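Local structure of glyceraldehyde-3-phosphate dehydrogenase (Sulfolobus solfataricus, 1B7G) at residues Met26-Tyr38 and Ile48-Phe60. The protein catalyses the phosphorylating oxidation of D-glyceraldehyde 3-phosphate in glycolysis, using NADP in preference to NAD as cofactor. The protein carries 1 engineered substitution. Numbering follows the deposited sequence.
Sequences MKLVGVAKTSPNY and IRIYVPQQSIKKF. Engineered in segment 48-60: V52 (natural residue Leu). Unlike the reference sequence in segment 48-60: I48 (reference Tyr). With SO4 (sulfate ion), chain E.
V31 and Y51 lock strand 26-32 to the short parallel strand 50-51: V31 N donates to R49 O (2.9 Å), V31 O accepts Y51 N in a nearly straight bond (174°), and Y51 O takes K33 N. The pairing joins both strands of the Rossmann-type beta-alpha-beta crossover through helix 38-45, with 50-51 at the sheet's edge in this chain. G30 fits beside the Y51 ring, where a side chain would collide with CE1. On the face bearing V31 and I50, V31 CG1 meets I48 CG2 at 3.7 Å. With CG anti to the backbone N (chi1 -166°), F60 slips its ring between CG2 of the engineered V52 and P36 CB, the latter a CH-pi contact 3.9 Å from the centroid of the F60 ring. From CB outward, F60 CG meets P36 CB, F60 CD2 reaches T34 O at the ring edge (3.5 Å), CE2 lies against P36 N and S35 C, and CZ touches P36 CA. With an alanine in place of F60, P36 would probably lose the ring under its CB and a gap open toward V52. A sulfate, probably from the crystallisation liquor, binds S35 N (2.8 Å) and T34 N through O1, and S35 OG through O4. The K33 side chain lies about 9 Å from that of T11, which by similarity binds NAD(+); apolar packing thus backs an anion-binding loop, possibly for a cofactor phosphate.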
loop_
_atom_site.group_PDB
_atom_site.type_symbol
_atom_site.label_atom_id
_atom_site.label_comp_id
_atom_site.label_asym_id
_atom_site.label_seq_id
_atom_site.Cartn_x
_atom_site.Cartn_y
_atom_site.Cartn_z
ATOM N N MET A 26 -1.673 10.556 -25.636
ATOM C CA MET A 26 -0.909 11.571 -24.943
ATOM C C MET A 26 0.535 11.116 -24.744
ATOM O O MET A 26 0.782 9.921 -24.597
ATOM C CB MET A 26 -1.543 11.778 -23.534
ATOM C CG MET A 26 -2.984 12.225 -23.576
ATOM S SD MET A 26 -3.595 12.731 -21.918
ATOM C CE MET A 26 -5.314 12.943 -22.278
ATOM N N LYS A 27 1.429 12.060 -24.561
ATOM C CA LYS A 27 2.793 11.684 -24.178
ATOM C C LYS A 27 3.225 12.621 -23.050
ATOM O O LYS A 27 3.016 13.829 -23.126
ATOM C CB LYS A 27 3.771 11.666 -25.336
ATOM C CG LYS A 27 4.595 12.872 -25.666
ATOM C CD LYS A 27 5.172 12.771 -27.081
ATOM C CE LYS A 27 6.314 13.743 -27.315
ATOM N NZ LYS A 27 6.672 13.857 -28.760
ATOM N N LEU A 28 3.833 12.027 -22.024
ATOM C CA LEU A 28 4.343 12.818 -20.916
ATOM C C LEU A 28 5.631 13.532 -21.326
ATOM O O LEU A 28 6.656 12.881 -21.506
ATOM C CB LEU A 28 4.622 11.939 -19.699
ATOM C CG LEU A 28 5.241 12.660 -18.487
ATOM C CD1 LEU A 28 4.274 13.649 -17.852
ATOM C CD2 LEU A 28 5.660 11.615 -17.448
ATOM N N VAL A 29 5.613 14.850 -21.330
ATOM C CA VAL A 29 6.790 15.637 -21.693
ATOM C C VAL A 29 7.775 15.647 -20.550
ATOM O O VAL A 29 8.992 15.592 -20.724
ATOM C CB VAL A 29 6.403 17.093 -22.049
ATOM C CG1 VAL A 29 7.609 18.006 -22.066
ATOM C CG2 VAL A 29 5.691 17.144 -23.399
ATOM N N GLY A 30 7.256 15.754 -19.318
ATOM C CA GLY A 30 8.170 15.827 -18.170
ATOM C C GLY A 30 7.358 16.345 -16.966
ATOM O O GLY A 30 6.164 16.624 -17.117
ATOM N N VAL A 31 7.983 16.378 -15.798
ATOM C CA VAL A 31 7.299 16.802 -14.570
ATOM C C VAL A 31 8.121 17.874 -13.868
ATOM O O VAL A 31 9.344 17.899 -13.982
ATOM C CB VAL A 31 7.074 15.633 -13.594
ATOM C CG1 VAL A 31 6.369 14.468 -14.262
ATOM C CG2 VAL A 31 8.356 15.116 -12.959
ATOM N N ALA A 32 7.443 18.725 -13.093
ATOM C CA ALA A 32 8.138 19.811 -12.404
ATOM C C ALA A 32 8.098 19.613 -10.888
ATOM O O ALA A 32 7.060 19.230 -10.318
ATOM C CB ALA A 32 7.551 21.136 -12.835
ATOM N N LYS A 33 9.234 19.868 -10.244
ATOM C CA LYS A 33 9.371 19.600 -8.802
ATOM C C LYS A 33 10.414 20.498 -8.158
ATOM O O LYS A 33 11.359 20.891 -8.858
ATOM C CB LYS A 33 9.816 18.139 -8.682
ATOM C CG LYS A 33 10.189 17.704 -7.285
ATOM C CD LYS A 33 9.030 17.132 -6.510
ATOM C CE LYS A 33 9.505 16.503 -5.196
ATOM N NZ LYS A 33 8.347 16.151 -4.331
ATOM N N THR A 34 10.280 20.860 -6.886
ATOM C CA THR A 34 11.250 21.749 -6.265
ATOM C C THR A 34 12.335 21.038 -5.469
ATOM O O THR A 34 13.497 21.474 -5.523
ATOM C CB THR A 34 10.588 22.805 -5.356
ATOM O OG1 THR A 34 9.730 23.629 -6.142
ATOM C CG2 THR A 34 11.646 23.700 -4.731
ATOM N N SER A 35 12.036 19.991 -4.742
ATOM C CA SER A 35 12.980 19.269 -3.919
ATOM C C SER A 35 13.338 17.898 -4.481
ATOM O O SER A 35 12.475 17.135 -4.898
ATOM C CB SER A 35 12.400 19.026 -2.505
ATOM O OG SER A 35 11.645 20.147 -2.104
ATOM N N PRO A 36 14.613 17.531 -4.374
ATOM C CA PRO A 36 15.105 16.258 -4.857
ATOM C C PRO A 36 14.962 15.142 -3.842
ATOM O O PRO A 36 15.941 14.490 -3.466
ATOM C CB PRO A 36 16.577 16.560 -5.130
ATOM C CG PRO A 36 16.943 17.578 -4.109
ATOM C CD PRO A 36 15.705 18.424 -3.907
ATOM N N ASN A 37 13.732 14.870 -3.423
ATOM C CA ASN A 37 13.455 13.800 -2.460
ATOM C C ASN A 37 13.340 12.451 -3.137
ATOM O O ASN A 37 13.622 12.373 -4.352
ATOM C CB ASN A 37 12.201 14.183 -1.674
ATOM C CG ASN A 37 10.925 13.896 -2.422
ATOM O OD1 ASN A 37 10.869 14.009 -3.651
ATOM N ND2 ASN A 37 9.917 13.453 -1.667
ATOM N N TYR A 38 12.891 11.417 -2.467
ATOM C CA TYR A 38 12.748 10.072 -2.960
ATOM C C TYR A 38 11.777 9.955 -4.122
ATOM O O TYR A 38 12.006 9.081 -4.973
ATOM C CB TYR A 38 12.415 9.043 -1.867
ATOM C CG TYR A 38 11.058 9.329 -1.226
ATOM C CD1 TYR A 38 10.923 10.132 -0.115
ATOM C CD2 TYR A 38 9.939 8.686 -1.748
ATOM C CE1 TYR A 38 9.681 10.347 0.465
ATOM C CE2 TYR A 38 8.691 8.929 -1.199
ATOM C CZ TYR A 38 8.568 9.754 -0.100
ATOM O OH TYR A 38 7.328 9.982 0.432
ATOM N N ILE A 48 11.707 9.607 -16.313
ATOM C CA ILE A 48 10.893 10.822 -16.390
ATOM C C ILE A 48 11.780 12.050 -16.296
ATOM O O ILE A 48 12.624 12.199 -15.414
ATOM C CB ILE A 48 9.813 10.787 -15.272
ATOM C CG1 ILE A 48 8.873 9.596 -15.509
ATOM C CG2 ILE A 48 9.022 12.091 -15.297
ATOM C CD1 ILE A 48 7.996 9.270 -14.293
ATOM N N ARG A 49 11.634 12.964 -17.230
ATOM C CA ARG A 49 12.380 14.215 -17.249
ATOM C C ARG A 49 11.867 15.153 -16.152
ATOM O O ARG A 49 10.662 15.444 -16.122
ATOM C CB ARG A 49 12.200 14.901 -18.606
ATOM C CG ARG A 49 13.009 14.212 -19.716
ATOM C CD ARG A 49 12.816 14.953 -21.042
ATOM N NE ARG A 49 13.389 14.196 -22.134
ATOM C CZ ARG A 49 13.241 14.329 -23.436
ATOM N NH1 ARG A 49 12.465 15.259 -23.974
ATOM N NH2 ARG A 49 13.900 13.489 -24.233
ATOM N N ILE A 50 12.769 15.631 -15.324
ATOM C CA ILE A 50 12.435 16.544 -14.252
ATOM C C ILE A 50 12.923 17.961 -14.489
ATOM O O ILE A 50 14.099 18.216 -14.738
ATOM C CB ILE A 50 13.018 16.073 -12.906
ATOM C CG1 ILE A 50 12.563 14.636 -12.617
ATOM C CG2 ILE A 50 12.588 17.044 -11.802
ATOM C CD1 ILE A 50 13.270 14.048 -11.410
ATOM N N TYR A 51 11.992 18.895 -14.430
ATOM C CA TYR A 51 12.246 20.308 -14.627
ATOM C C TYR A 51 12.072 21.007 -13.276
ATOM O O TYR A 51 11.243 20.554 -12.470
ATOM C CB TYR A 51 11.317 20.874 -15.662
ATOM C CG TYR A 51 11.443 20.281 -17.053
ATOM C CD1 TYR A 51 11.005 19.012 -17.348
ATOM C CD2 TYR A 51 11.976 21.057 -18.088
ATOM C CE1 TYR A 51 11.119 18.494 -18.630
ATOM C CE2 TYR A 51 12.072 20.555 -19.380
ATOM C CZ TYR A 51 11.649 19.271 -19.644
ATOM O OH TYR A 51 11.737 18.752 -20.925
ATOM N N VAL A 52 12.883 21.999 -12.997
ATOM C CA VAL A 52 12.937 22.641 -11.687
ATOM C C VAL A 52 12.906 24.158 -11.820
ATOM O O VAL A 52 13.535 24.687 -12.736
ATOM C CB VAL A 52 14.270 22.268 -11.005
ATOM C CG1 VAL A 52 14.434 23.053 -9.686
ATOM C CG2 VAL A 52 14.361 20.777 -10.684
ATOM N N PRO A 53 12.267 24.859 -10.886
ATOM C CA PRO A 53 12.237 26.309 -10.913
ATOM C C PRO A 53 13.653 26.867 -10.906
ATOM O O PRO A 53 14.471 26.475 -10.081
ATOM C CB PRO A 53 11.496 26.721 -9.644
ATOM C CG PRO A 53 10.767 25.504 -9.210
ATOM C CD PRO A 53 11.514 24.312 -9.744
ATOM N N GLN A 54 13.919 27.780 -11.816
ATOM C CA GLN A 54 15.190 28.467 -11.971
ATOM C C GLN A 54 15.960 28.667 -10.678
ATOM O O GLN A 54 17.109 28.227 -10.535
ATOM C CB GLN A 54 14.887 29.819 -12.625
ATOM C CG GLN A 54 16.051 30.673 -13.056
ATOM C CD GLN A 54 15.538 31.988 -13.641
ATOM O OE1 GLN A 54 14.478 31.991 -14.277
ATOM N NE2 GLN A 54 16.265 33.072 -13.416
ATOM N N GLN A 55 15.321 29.242 -9.663
ATOM C CA GLN A 55 15.945 29.507 -8.386
ATOM C C GLN A 55 16.234 28.283 -7.553
ATOM O O GLN A 55 16.847 28.406 -6.478
ATOM C CB GLN A 55 15.052 30.485 -7.589
ATOM C CG GLN A 55 14.810 31.773 -8.364
ATOM C CD GLN A 55 13.843 32.707 -7.671
ATOM O OE1 GLN A 55 13.733 32.719 -6.443
ATOM N NE2 GLN A 55 13.133 33.506 -8.463
ATOM N N SER A 56 15.789 27.101 -7.963
ATOM C CA SER A 56 16.067 25.900 -7.182
ATOM C C SER A 56 17.008 24.965 -7.916
ATOM O O SER A 56 17.537 24.025 -7.325
ATOM C CB SER A 56 14.737 25.207 -6.843
ATOM O OG SER A 56 13.806 26.190 -6.424
ATOM N N ILE A 57 17.265 25.242 -9.198
ATOM C CA ILE A 57 18.099 24.389 -10.015
ATOM C C ILE A 57 19.395 23.955 -9.361
ATOM O O ILE A 57 19.661 22.736 -9.379
ATOM C CB ILE A 57 18.380 24.917 -11.443
ATOM C CG1 ILE A 57 17.067 25.195 -12.168
ATOM C CG2 ILE A 57 19.209 23.870 -12.192
ATOM C CD1 ILE A 57 17.049 25.039 -13.671
ATOM N N LYS A 58 20.205 24.859 -8.815
ATOM C CA LYS A 58 21.475 24.442 -8.210
ATOM C C LYS A 58 21.307 23.575 -6.980
ATOM O O LYS A 58 21.951 22.512 -6.894
ATOM C CB LYS A 58 22.413 25.615 -7.968
ATOM C CG LYS A 58 21.763 26.944 -7.656
ATOM C CD LYS A 58 22.712 28.119 -7.869
ATOM C CE LYS A 58 22.070 29.420 -7.404
ATOM N NZ LYS A 58 22.503 30.591 -8.209
ATOM N N LYS A 59 20.407 23.905 -6.056
ATOM C CA LYS A 59 20.228 23.045 -4.871
ATOM C C LYS A 59 19.721 21.678 -5.298
ATOM O O LYS A 59 20.190 20.641 -4.840
ATOM C CB LYS A 59 19.311 23.675 -3.837
ATOM C CG LYS A 59 19.173 22.893 -2.538
ATOM C CD LYS A 59 20.423 23.021 -1.683
ATOM C CE LYS A 59 20.176 22.564 -0.258
ATOM N NZ LYS A 59 21.074 23.249 0.719
ATOM N N PHE A 60 18.786 21.671 -6.261
ATOM C CA PHE A 60 18.287 20.402 -6.784
ATOM C C PHE A 60 19.430 19.576 -7.358
ATOM O O PHE A 60 19.565 18.377 -7.101
ATOM C CB PHE A 60 17.210 20.645 -7.840
ATOM C CG PHE A 60 16.414 19.413 -8.172
ATOM C CD1 PHE A 60 16.892 18.488 -9.075
ATOM C CD2 PHE A 60 15.174 19.189 -7.577
ATOM C CE1 PHE A 60 16.165 17.357 -9.392
ATOM C CE2 PHE A 60 14.447 18.064 -7.896
ATOM C CZ PHE A 60 14.931 17.136 -8.800
HETATM S S SO4 E . 8.529 19.936 -3.262
HETATM O O1 SO4 E . 9.260 19.423 -4.461
HETATM O O2 SO4 E . 8.345 18.817 -2.272
HETATM O O3 SO4 E . 7.187 20.448 -3.673
HETATM O O4 SO4 E . 9.301 21.044 -2.616
HETATM O O HOH W 1 9.518 12.786 -19.558
#